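Local structure of fusolin (Unidentified entomopoxvirus, 4YN2) at residues P117-L122 with N229-N234; V128-E133 with I199-S204; E135-A140 with C187-V192; L170-T175 with Y193-P198. The protein forms the crystalline spindles that enhance the virulence of an entomopoxvirus, and probably acts on chitin in the manner of lytic polysaccharide mono-oxygenases. All coordinates share one frame; numbering follows the deposited sequence.

Contact 1. Residues P117-L122 with N229-N234; sequences PTVIPL and NFDYNN
A parallel beta pairing joins the short strand 118-121 to the C-terminal end of strand 220-231, within the mixed sheet of the domain. The register is Val119 with Asn229, Ile120 with Phe230 and Pro121 with Asp231. The evidence is a backbone ladder in which the donor alternates between the two strands: Asn229 N bonds to Thr118 O, Ile120 N to Asn229 O at 2.8 Å, Asp231 N to Ile120 O, and Leu122 N to Asp231 O. In the last of these the donor lies in the carbonyl plane; in the other three it stands above it. The strands are twisted by 38° against each other. On one face Val119 CG1, anti to the backbone N, leans on Asp231 CB at 3.8 Å. On the other, Ile120 and Phe230 point inward, and Ile120 also meets Val130 and Leu132 of strand 129-138. Leu122 splits its branches between two rings. Its CD1 comes to the edge of the Phe230 ring, while its CD2 sits over one face of Tyr232, 3.7 Å from the ring centroid, in a CH-pi contact. Beyond the strand, Asn233 ND2 donates to Leu122 O at 3.1 Å, from above that carbonyl plane. Such a parallel pair, with one buried apolar face, fits the immunoglobulin-like beta sandwich of the lytic polysaccharide mono-oxygenase family.

Contact 2. Residues V128-E133 with I199-S204; sequences VSVPLE and IPIRQS. With EDO (1,2-ethanediol), chain D.
Ile199 opens the segment as one half of an antiparallel hydrogen-bonded pair with Val130. Its N donates to Val130 O and its O accepts from Val130 N, both at 2.9 Å. The side chain turns into the protein with CG1 anti to the carbonyl carbon (chi1 -53°), which lays CG1 against Leu132 CB at 3.8 Å; Ile228, Phe230 and Ile151 pack round the same residue. Pro200 forms the next, non-hydrogen-bonded pair with Ser129, a position where a residue lacking an N-H costs the ladder nothing. The two strands come close here, the CA atoms of Ser129 and Pro200 lying 4.3 Å apart. Ser129 CA also makes a CA-H...O contact of 3.3 Å with Ile199 O. At Ile201 the strand has ended, yet its N still donates almost straight to Val128 O, at 3.1 Å and 173°. The side chain of Ile201 bends back so that CD1 meets Val130 CG2 at 3.3 Å, tighter than ordinary van der Waals contact. A water donates to both Val128 O and Ile201 O, and lies in plane at the edge of the Arg202 guanidinium. Arg202 NH1 gives Ile201 O a weak bond, while its NH2 is held by Thr152 O. Glu133 OE2 accepts from ethanediol O1 at 2.9 Å and also bridges to Arg194. The chemistry thus changes along the contact: a backbone ladder over an apolar layer, tight at Val130 and Ile201, gives way at the strand end to carbonyls bridged by a water, one of which also takes a weak bond from a guanidinium.

Contact 3. Residues E135-A140 with C187-V192; sequences EFCPTA and CDADLV
The ends of strands 129-138 and 191-200 draw nearest at Cys137 and Val192, whose CA atoms lie 5.4 Å apart, and the chain before Val192 loops round to bring Cys187 to the same place. There the disulfide Cys137 SG to Cys187 SG, 2.0 Å long with chi3 of 76°, makes the covalent link. Both sulfurs stand anti to their own backbone N, so the two side chains reach out and meet end to end. Ala189 CB presses on Pro138 O at 3.1 Å, and the Pro138 ring, through CD, abuts Leu191 O at 3.4 Å. Glu135, an extended chain, crosses Val192 obliquely, with OE2 3.8 Å from Val192 CG1. Its carboxylate lies beside Cys187 CB, and each oxygen has a hydroxyl partner elsewhere: OE2 takes Ser185 OG and OE1 takes Ser5 OG. Thr139 bonds through its backbone to His1, a zinc ligand, and the side chain of Pro138 is about 8 Å from the metal. The cross-link therefore fixes the segment 187-192, which leads into strand 191-200, to the end of strand 129-138 close to the metal site, while serine hydroxyls satisfy the buried carboxylate beside it.

Contact 4. Residues L170-T175 with Y193-P198; sequences LIYNDT and YRFTVP. With NAG (2-acetamido-2-deoxy-beta-D-glucopyranose), chain B; EDO (1,2-ethanediol), chain D.
Two sheets of the beta sandwich face each other here: strand 168-174, which carries a classic beta bulge in which Ile171 and Tyr172 both oppose Val149, and strand 191-200 of the antiparallel sheet. The segment axes pass 7.1 Å apart at 154°, too far for backbone pairing, so side chains carry the contact. Tyr172 does most of it. With CG anti to the backbone N (chi1 -171°), its ring reaches across and receives Val197 CG2 over the centre of one face, 3.9 Å from the centroid, a CH-pi contact. Phe195 crosses it obliquely, its ring plane 28° from that of Tyr172 but slid so far that the rings barely overlap; Tyr172 CE2 and Phe195 CD2 are the nearest atoms of the pair, at 3.5 Å. The bulge also lets Ile171 face the same strand: its CD1 meets Val197 CG1 at 4.0 Å, the two side chains crossing at about a right angle. Beyond the rings, a water lies 2.8 Å from Tyr172 OH and donates to Thr196 O, and it further donates to an ethanediol, probably from the crystallisation liquor. That molecule is gripped by Thr196 through both its N and its OG1. On strand 168-174 the next residue, Asn173, carries the N-linked glycan. Its sugar is also hydrogen-bonded to Glu148, while Leu170 CD2 packs on the acetyl methyl C8 at 3.6 Å. The glycosidic link itself is Asn173 ND2 to NAG C1, 1.4 Å long.

From the N terminus, segment 117-122 begins the outermost loop, which contact 1 closes at 229-234. Strand 129-138 follows and opens two more: its start returns to 199-204 in contact 2, nested within contact 1, and its end returns to 187-192 in contact 3, nested within contact 2. Contact 4 joins 170-175 to 193-198; it too lies inside contact 2 but crosses contact 3, since their segments alternate. Contacts 2, 3 and 4 share strand 191-200, the first two at its ends and the third along its middle. Contacts 1 and 2 touch where Phe230 and Tyr232 meet the 199-204 segment. Together they tie both sheets, from the zinc-side disulfide to the glycan-bearing strand.

Contact 1. Residues P117-L122 with N229-N234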
# COMPACT_ATOMS: atom_id res chain seq x y z
N PRO A 117 -2.87 1.72 5.48
CA PRO A 117 -2.72 0.31 5.11
C PRO A 117 -3.91 -0.56 5.41
O PRO A 117 -4.72 -0.23 6.27
CB PRO A 117 -1.56 -0.14 6.00
CG PRO A 117 -1.77 0.66 7.28
CD PRO A 117 -2.43 1.96 6.87
N THR A 118 -3.95 -1.73 4.79
CA THR A 118 -4.88 -2.77 5.20
C THR A 118 -4.19 -3.43 6.38
O THR A 118 -3.06 -3.90 6.22
CB THR A 118 -5.21 -3.74 4.09
OG1 THR A 118 -5.99 -3.05 3.12
CG2 THR A 118 -6.00 -4.95 4.60
N VAL A 119 -4.81 -3.44 7.56
CA VAL A 119 -4.19 -4.00 8.76
C VAL A 119 -4.58 -5.47 8.89
O VAL A 119 -5.74 -5.79 9.11
CB VAL A 119 -4.57 -3.17 10.00
CG1 VAL A 119 -3.93 -3.74 11.26
CG2 VAL A 119 -4.17 -1.72 9.82
N ILE A 120 -3.59 -6.36 8.78
CA ILE A 120 -3.78 -7.80 8.85
C ILE A 120 -3.57 -8.29 10.28
O ILE A 120 -2.45 -8.20 10.78
CB ILE A 120 -2.80 -8.52 7.87
CG1 ILE A 120 -2.97 -8.00 6.43
CG2 ILE A 120 -3.02 -10.03 7.93
CD1 ILE A 120 -1.76 -8.26 5.56
N PRO A 121 -4.57 -8.90 10.94
CA PRO A 121 -4.33 -9.43 12.29
C PRO A 121 -3.55 -10.73 12.28
O PRO A 121 -3.76 -11.59 11.42
CB PRO A 121 -5.75 -9.65 12.82
CG PRO A 121 -6.54 -9.99 11.61
CD PRO A 121 -5.97 -9.12 10.52
N LEU A 122 -2.62 -10.87 13.23
CA LEU A 122 -1.86 -12.11 13.40
C LEU A 122 -2.68 -13.07 14.27
O LEU A 122 -3.25 -12.64 15.28
CB LEU A 122 -0.48 -11.86 14.04
CG LEU A 122 0.67 -11.74 13.06
CD1 LEU A 122 0.46 -10.60 12.12
CD2 LEU A 122 1.97 -11.58 13.80
N ASN A 229 -0.12 -3.57 6.89
CA ASN A 229 0.47 -3.54 8.22
C ASN A 229 -0.03 -4.76 8.97
O ASN A 229 -0.98 -5.42 8.53
CB ASN A 229 0.18 -2.24 8.98
CG ASN A 229 1.22 -1.88 10.01
OD1 ASN A 229 2.10 -2.68 10.36
ND2 ASN A 229 1.13 -0.68 10.56
N PHE A 230 0.64 -5.10 10.06
CA PHE A 230 0.34 -6.28 10.85
C PHE A 230 -0.06 -5.90 12.27
O PHE A 230 0.61 -5.09 12.90
CB PHE A 230 1.57 -7.18 10.86
CG PHE A 230 2.00 -7.58 9.47
CD1 PHE A 230 1.50 -8.72 8.87
CD2 PHE A 230 2.80 -6.73 8.71
CE1 PHE A 230 1.87 -9.07 7.57
CE2 PHE A 230 3.15 -7.07 7.40
CZ PHE A 230 2.69 -8.24 6.85
N ASP A 231 -1.16 -6.48 12.75
CA ASP A 231 -1.67 -6.25 14.10
C ASP A 231 -1.21 -7.40 14.99
O ASP A 231 -1.72 -8.51 14.86
CB ASP A 231 -3.21 -6.14 14.10
CG ASP A 231 -3.79 -5.23 15.16
OD1 ASP A 231 -3.10 -4.95 16.16
OD2 ASP A 231 -4.98 -4.86 15.04
N TYR A 232 -0.22 -7.15 15.83
CA TYR A 232 0.28 -8.15 16.76
C TYR A 232 -0.68 -8.31 17.94
O TYR A 232 -1.41 -7.38 18.27
CB TYR A 232 1.68 -7.79 17.28
CG TYR A 232 2.76 -8.26 16.35
CD1 TYR A 232 3.02 -7.61 15.16
CD2 TYR A 232 3.46 -9.44 16.61
CE1 TYR A 232 3.98 -8.08 14.26
CE2 TYR A 232 4.41 -9.92 15.73
CZ TYR A 232 4.66 -9.25 14.54
OH TYR A 232 5.64 -9.69 13.69
N ASN A 233 -0.67 -9.48 18.56
CA ASN A 233 -1.48 -9.74 19.75
C ASN A 233 -0.77 -9.17 20.98
O ASN A 233 0.44 -9.32 21.09
CB ASN A 233 -1.69 -11.24 19.92
CG ASN A 233 -2.38 -11.87 18.74
OD1 ASN A 233 -3.57 -11.65 18.51
ND2 ASN A 233 -1.63 -12.60 17.92
N ASN A 234 -1.52 -8.55 21.90
CA ASN A 234 -0.94 -8.03 23.13
C ASN A 234 -0.78 -9.14 24.17
O ASN A 234 -1.34 -10.22 24.01
CB ASN A 234 -1.81 -6.89 23.70
CG ASN A 234 -1.76 -5.61 22.91
OD1 ASN A 234 -0.88 -5.38 22.07
ND2 ASN A 234 -2.69 -4.71 23.20
O HOH W 1 -3.57 -9.73 16.39

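Contact 2. Residues V128-E133 with I199-S204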
# COMPACT_ATOMS: atom_id res chain seq x y z
N VAL A 128 5.95 -16.57 11.12
CA VAL A 128 6.97 -16.00 10.22
C VAL A 128 6.30 -15.40 8.97
O VAL A 128 6.75 -14.38 8.45
CB VAL A 128 8.07 -17.04 9.83
CG1 VAL A 128 7.50 -18.22 9.02
CG2 VAL A 128 9.21 -16.36 9.07
N SER A 129 5.24 -16.07 8.49
CA SER A 129 4.48 -15.65 7.32
C SER A 129 3.00 -15.83 7.57
O SER A 129 2.60 -16.67 8.39
CB SER A 129 4.89 -16.47 6.10
OG SER A 129 6.30 -16.42 5.91
N VAL A 130 2.18 -15.04 6.88
CA VAL A 130 0.72 -15.12 6.96
C VAL A 130 0.25 -15.54 5.57
O VAL A 130 0.47 -14.78 4.62
CB VAL A 130 0.04 -13.78 7.45
CG1 VAL A 130 -1.38 -13.61 6.90
CG2 VAL A 130 -0.00 -13.71 8.98
N PRO A 131 -0.34 -16.74 5.40
CA PRO A 131 -0.90 -17.09 4.10
C PRO A 131 -2.11 -16.20 3.88
O PRO A 131 -3.04 -16.23 4.69
CB PRO A 131 -1.27 -18.56 4.24
CG PRO A 131 -1.52 -18.76 5.67
CD PRO A 131 -0.69 -17.75 6.42
N LEU A 132 -2.05 -15.33 2.90
CA LEU A 132 -3.13 -14.39 2.62
C LEU A 132 -3.63 -14.64 1.24
O LEU A 132 -2.83 -14.71 0.30
CB LEU A 132 -2.64 -12.95 2.77
CG LEU A 132 -3.72 -11.86 2.86
CD1 LEU A 132 -4.56 -12.02 4.12
CD2 LEU A 132 -3.08 -10.48 2.86
N GLU A 133 -4.95 -14.78 1.09
CA GLU A 133 -5.50 -14.96 -0.24
C GLU A 133 -5.70 -13.61 -0.89
O GLU A 133 -6.65 -12.89 -0.58
CB GLU A 133 -6.78 -15.74 -0.23
CG GLU A 133 -7.14 -16.20 -1.63
CD GLU A 133 -8.46 -16.92 -1.69
OE1 GLU A 133 -9.42 -16.44 -1.04
OE2 GLU A 133 -8.55 -17.96 -2.38
N ILE A 199 2.74 -14.13 2.99
CA ILE A 199 3.23 -12.77 3.21
C ILE A 199 4.18 -12.76 4.41
O ILE A 199 3.73 -13.04 5.51
CB ILE A 199 2.04 -11.80 3.43
CG1 ILE A 199 0.97 -11.88 2.31
CG2 ILE A 199 2.53 -10.37 3.60
CD1 ILE A 199 1.41 -11.55 0.95
N PRO A 200 5.47 -12.37 4.24
CA PRO A 200 6.35 -12.26 5.42
C PRO A 200 5.84 -11.20 6.38
O PRO A 200 5.42 -10.13 5.94
CB PRO A 200 7.71 -11.86 4.82
CG PRO A 200 7.61 -12.20 3.37
CD PRO A 200 6.18 -11.97 3.01
N ILE A 201 5.85 -11.51 7.69
CA ILE A 201 5.36 -10.56 8.69
C ILE A 201 6.39 -9.46 8.89
O ILE A 201 7.58 -9.65 8.67
CB ILE A 201 4.99 -11.25 10.04
CG1 ILE A 201 4.08 -12.47 9.84
CG2 ILE A 201 4.33 -10.28 11.00
CD1 ILE A 201 2.95 -12.32 8.94
N ARG A 202 5.89 -8.29 9.25
CA ARG A 202 6.65 -7.09 9.56
C ARG A 202 6.09 -6.50 10.83
O ARG A 202 4.92 -6.69 11.13
CB ARG A 202 6.52 -6.07 8.41
CG ARG A 202 6.95 -6.58 7.03
CD ARG A 202 8.44 -6.63 6.96
NE ARG A 202 8.95 -6.88 5.61
CZ ARG A 202 9.51 -8.00 5.17
NH1 ARG A 202 9.58 -9.07 5.95
NH2 ARG A 202 10.00 -8.06 3.94
N GLN A 203 6.90 -5.74 11.55
CA GLN A 203 6.43 -5.04 12.76
C GLN A 203 6.03 -3.60 12.37
O GLN A 203 5.43 -2.90 13.18
CB GLN A 203 7.48 -5.06 13.90
CG GLN A 203 8.87 -4.51 13.56
CD GLN A 203 9.80 -5.50 12.88
OE1 GLN A 203 9.89 -6.67 13.27
NE2 GLN A 203 10.50 -5.06 11.84
N SER A 204 6.33 -3.17 11.13
CA SER A 204 5.98 -1.85 10.63
C SER A 204 5.27 -1.99 9.29
O SER A 204 5.22 -3.06 8.69
CB SER A 204 7.23 -0.98 10.50
OG SER A 204 8.31 -1.71 9.94
C1 EDO D . -6.35 -20.21 -4.33
O1 EDO D . -6.12 -19.20 -3.33
C2 EDO D . -5.18 -20.27 -5.34
O2 EDO D . -3.93 -20.02 -4.70
O HOH W 2 9.26 -12.25 8.21

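Contact 3. Residues E135-A140 with C187-V192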
# COMPACT_ATOMS: atom_id res chain seq x y z
N GLU A 135 -6.68 -10.97 -3.79
CA GLU A 135 -7.72 -10.90 -4.82
C GLU A 135 -7.37 -9.80 -5.80
O GLU A 135 -7.32 -8.63 -5.40
CB GLU A 135 -9.10 -10.65 -4.17
CG GLU A 135 -10.27 -10.65 -5.14
CD GLU A 135 -11.54 -10.03 -4.57
OE1 GLU A 135 -11.47 -8.91 -4.04
OE2 GLU A 135 -12.62 -10.66 -4.70
N PHE A 136 -7.10 -10.15 -7.07
CA PHE A 136 -6.88 -9.18 -8.13
C PHE A 136 -8.19 -9.09 -8.89
O PHE A 136 -8.79 -10.13 -9.22
CB PHE A 136 -5.69 -9.52 -9.03
CG PHE A 136 -5.33 -8.42 -10.00
CD1 PHE A 136 -6.01 -8.28 -11.20
CD2 PHE A 136 -4.32 -7.52 -9.70
CE1 PHE A 136 -5.69 -7.25 -12.08
CE2 PHE A 136 -4.00 -6.48 -10.59
CZ PHE A 136 -4.68 -6.36 -11.78
N CYS A 137 -8.67 -7.87 -9.08
CA CYS A 137 -9.94 -7.55 -9.71
C CYS A 137 -9.72 -7.22 -11.17
O CYS A 137 -9.31 -6.10 -11.46
CB CYS A 137 -10.61 -6.40 -8.97
SG CYS A 137 -12.31 -6.06 -9.49
N PRO A 138 -9.93 -8.18 -12.09
CA PRO A 138 -9.68 -7.89 -13.50
C PRO A 138 -10.88 -7.24 -14.17
O PRO A 138 -11.99 -7.70 -13.99
CB PRO A 138 -9.41 -9.28 -14.08
CG PRO A 138 -10.30 -10.18 -13.30
CD PRO A 138 -10.43 -9.56 -11.93
N THR A 139 -10.66 -6.21 -14.95
CA THR A 139 -11.75 -5.58 -15.68
C THR A 139 -11.82 -6.26 -17.09
O THR A 139 -12.84 -6.17 -17.76
CB THR A 139 -11.59 -4.07 -15.62
OG1 THR A 139 -10.36 -3.69 -16.21
CG2 THR A 139 -11.62 -3.57 -14.16
N ALA A 140 -10.77 -7.01 -17.47
CA ALA A 140 -10.70 -7.82 -18.69
C ALA A 140 -9.91 -9.11 -18.40
O ALA A 140 -8.98 -9.08 -17.60
CB ALA A 140 -10.03 -7.05 -19.81
N CYS A 187 -14.53 -6.16 -5.18
CA CYS A 187 -14.22 -6.17 -6.61
C CYS A 187 -15.53 -6.03 -7.37
O CYS A 187 -16.48 -6.73 -7.04
CB CYS A 187 -13.48 -7.45 -7.00
SG CYS A 187 -13.30 -7.70 -8.79
N ASP A 188 -15.58 -5.15 -8.38
CA ASP A 188 -16.81 -4.95 -9.17
C ASP A 188 -16.88 -5.90 -10.40
O ASP A 188 -17.89 -5.89 -11.09
CB ASP A 188 -16.99 -3.47 -9.59
CG ASP A 188 -15.81 -2.78 -10.24
OD1 ASP A 188 -14.87 -3.48 -10.69
OD2 ASP A 188 -15.80 -1.53 -10.29
N ALA A 189 -15.84 -6.74 -10.63
CA ALA A 189 -15.86 -7.71 -11.74
C ALA A 189 -16.65 -8.94 -11.34
O ALA A 189 -16.98 -9.11 -10.17
CB ALA A 189 -14.44 -8.10 -12.13
N ASP A 190 -16.91 -9.83 -12.30
CA ASP A 190 -17.71 -11.03 -12.06
C ASP A 190 -16.83 -12.22 -11.65
O ASP A 190 -17.26 -13.03 -10.83
CB ASP A 190 -18.55 -11.31 -13.31
CG ASP A 190 -19.43 -10.11 -13.64
OD1 ASP A 190 -20.41 -9.86 -12.89
OD2 ASP A 190 -19.06 -9.33 -14.55
N LEU A 191 -15.61 -12.32 -12.19
CA LEU A 191 -14.63 -13.36 -11.83
C LEU A 191 -13.38 -12.67 -11.35
O LEU A 191 -13.15 -11.53 -11.73
CB LEU A 191 -14.31 -14.26 -13.02
CG LEU A 191 -15.43 -15.16 -13.52
CD1 LEU A 191 -15.07 -15.75 -14.88
CD2 LEU A 191 -15.71 -16.29 -12.54
N VAL A 192 -12.56 -13.35 -10.53
CA VAL A 192 -11.35 -12.75 -9.97
C VAL A 192 -10.18 -13.70 -10.01
O VAL A 192 -10.33 -14.92 -10.01
CB VAL A 192 -11.58 -12.29 -8.50
CG1 VAL A 192 -12.45 -11.04 -8.45
CG2 VAL A 192 -12.18 -13.39 -7.65

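Contact 4. Residues L170-T175 with Y193-P198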
# COMPACT_ATOMS: atom_id res chain seq x y z
N LEU A 170 11.24 -10.51 -4.09
CA LEU A 170 10.22 -11.33 -4.74
C LEU A 170 9.78 -12.43 -3.78
O LEU A 170 10.63 -13.14 -3.25
CB LEU A 170 10.76 -11.94 -6.04
CG LEU A 170 9.81 -12.86 -6.83
CD1 LEU A 170 8.72 -12.08 -7.53
CD2 LEU A 170 10.58 -13.63 -7.86
N ILE A 171 8.46 -12.55 -3.51
CA ILE A 171 7.94 -13.61 -2.62
C ILE A 171 6.98 -14.55 -3.35
O ILE A 171 6.62 -15.58 -2.79
CB ILE A 171 7.26 -13.01 -1.35
CG1 ILE A 171 6.06 -12.09 -1.70
CG2 ILE A 171 8.32 -12.26 -0.52
CD1 ILE A 171 5.17 -11.74 -0.52
N TYR A 172 6.55 -14.23 -4.59
CA TYR A 172 5.60 -15.08 -5.29
C TYR A 172 5.69 -14.89 -6.78
O TYR A 172 5.86 -13.78 -7.26
CB TYR A 172 4.19 -14.73 -4.83
CG TYR A 172 3.11 -15.67 -5.30
CD1 TYR A 172 2.84 -16.85 -4.62
CD2 TYR A 172 2.29 -15.33 -6.37
CE1 TYR A 172 1.79 -17.69 -5.01
CE2 TYR A 172 1.27 -16.19 -6.81
CZ TYR A 172 1.00 -17.35 -6.10
OH TYR A 172 -0.04 -18.15 -6.50
N ASN A 173 5.61 -15.99 -7.51
CA ASN A 173 5.63 -16.00 -8.95
C ASN A 173 4.84 -17.21 -9.44
O ASN A 173 5.27 -18.35 -9.27
CB ASN A 173 7.05 -16.02 -9.46
CG ASN A 173 7.13 -15.80 -10.93
OD1 ASN A 173 6.13 -15.50 -11.60
ND2 ASN A 173 8.31 -15.95 -11.49
N ASP A 174 3.66 -16.96 -10.04
CA ASP A 174 2.80 -18.07 -10.45
C ASP A 174 1.73 -17.65 -11.43
O ASP A 174 1.43 -16.46 -11.55
CB ASP A 174 2.09 -18.63 -9.18
CG ASP A 174 1.55 -20.05 -9.28
OD1 ASP A 174 2.04 -20.80 -10.13
OD2 ASP A 174 0.70 -20.42 -8.45
N THR A 175 1.13 -18.63 -12.13
CA THR A 175 -0.10 -18.45 -12.91
C THR A 175 -1.19 -18.67 -11.89
O THR A 175 -1.05 -19.53 -11.03
CB THR A 175 -0.20 -19.39 -14.10
OG1 THR A 175 0.04 -20.72 -13.65
CG2 THR A 175 0.74 -19.01 -15.20
N TYR A 193 -8.99 -13.12 -9.96
CA TYR A 193 -7.76 -13.89 -9.83
C TYR A 193 -7.46 -13.91 -8.36
O TYR A 193 -7.13 -12.86 -7.80
CB TYR A 193 -6.63 -13.29 -10.66
CG TYR A 193 -6.85 -13.46 -12.14
CD1 TYR A 193 -6.57 -14.66 -12.77
CD2 TYR A 193 -7.34 -12.41 -12.91
CE1 TYR A 193 -6.76 -14.82 -14.14
CE2 TYR A 193 -7.51 -12.55 -14.28
CZ TYR A 193 -7.21 -13.75 -14.90
OH TYR A 193 -7.44 -13.90 -16.24
N ARG A 194 -7.71 -15.05 -7.71
CA ARG A 194 -7.54 -15.25 -6.27
C ARG A 194 -6.37 -16.16 -6.04
O ARG A 194 -6.32 -17.23 -6.64
CB ARG A 194 -8.82 -15.86 -5.67
CG ARG A 194 -9.78 -14.88 -5.06
CD ARG A 194 -10.78 -15.55 -4.14
NE ARG A 194 -11.78 -16.39 -4.81
CZ ARG A 194 -11.97 -17.70 -4.61
NH1 ARG A 194 -11.18 -18.39 -3.80
NH2 ARG A 194 -12.95 -18.34 -5.25
N PHE A 195 -5.44 -15.77 -5.17
CA PHE A 195 -4.25 -16.60 -4.98
C PHE A 195 -3.69 -16.46 -3.58
O PHE A 195 -3.60 -15.36 -3.04
CB PHE A 195 -3.18 -16.29 -6.05
CG PHE A 195 -2.83 -14.83 -6.27
CD1 PHE A 195 -3.73 -13.97 -6.89
CD2 PHE A 195 -1.56 -14.36 -6.01
CE1 PHE A 195 -3.40 -12.65 -7.13
CE2 PHE A 195 -1.22 -13.03 -6.26
CZ PHE A 195 -2.14 -12.18 -6.81
N THR A 196 -3.30 -17.61 -3.00
CA THR A 196 -2.78 -17.68 -1.64
C THR A 196 -1.29 -17.43 -1.66
O THR A 196 -0.54 -18.21 -2.23
CB THR A 196 -3.13 -19.02 -1.00
OG1 THR A 196 -4.55 -19.13 -1.02
CG2 THR A 196 -2.66 -19.12 0.44
N VAL A 197 -0.87 -16.32 -1.05
CA VAL A 197 0.51 -15.89 -1.00
C VAL A 197 0.98 -15.88 0.44
O VAL A 197 0.31 -15.29 1.30
CB VAL A 197 0.66 -14.49 -1.64
CG1 VAL A 197 2.13 -14.05 -1.67
CG2 VAL A 197 0.09 -14.48 -3.06
N PRO A 198 2.16 -16.47 0.73
CA PRO A 198 2.71 -16.37 2.08
C PRO A 198 3.38 -15.01 2.24
O PRO A 198 4.43 -14.76 1.66
CB PRO A 198 3.70 -17.55 2.16
CG PRO A 198 4.07 -17.84 0.77
CD PRO A 198 3.09 -17.19 -0.17
C1 NAG B . 8.52 -15.79 -12.89
C2 NAG B . 9.91 -15.24 -13.20
C3 NAG B . 10.06 -15.12 -14.71
C4 NAG B . 9.73 -16.45 -15.39
C5 NAG B . 8.38 -16.98 -14.93
C6 NAG B . 8.05 -18.36 -15.47
C7 NAG B . 11.18 -13.65 -11.81
C8 NAG B . 11.16 -12.29 -11.17
N2 NAG B . 10.12 -13.95 -12.57
O3 NAG B . 11.41 -14.77 -14.98
O4 NAG B . 9.68 -16.29 -16.80
O5 NAG B . 8.36 -17.07 -13.50
O6 NAG B . 9.09 -19.29 -15.25
O7 NAG B . 12.13 -14.41 -11.67
C1 EDO D . -6.35 -20.21 -4.33
O1 EDO D . -6.12 -19.20 -3.33
C2 EDO D . -5.18 -20.27 -5.34
O2 EDO D . -3.93 -20.02 -4.70
O HOH W 3 -0.83 -19.84 -4.37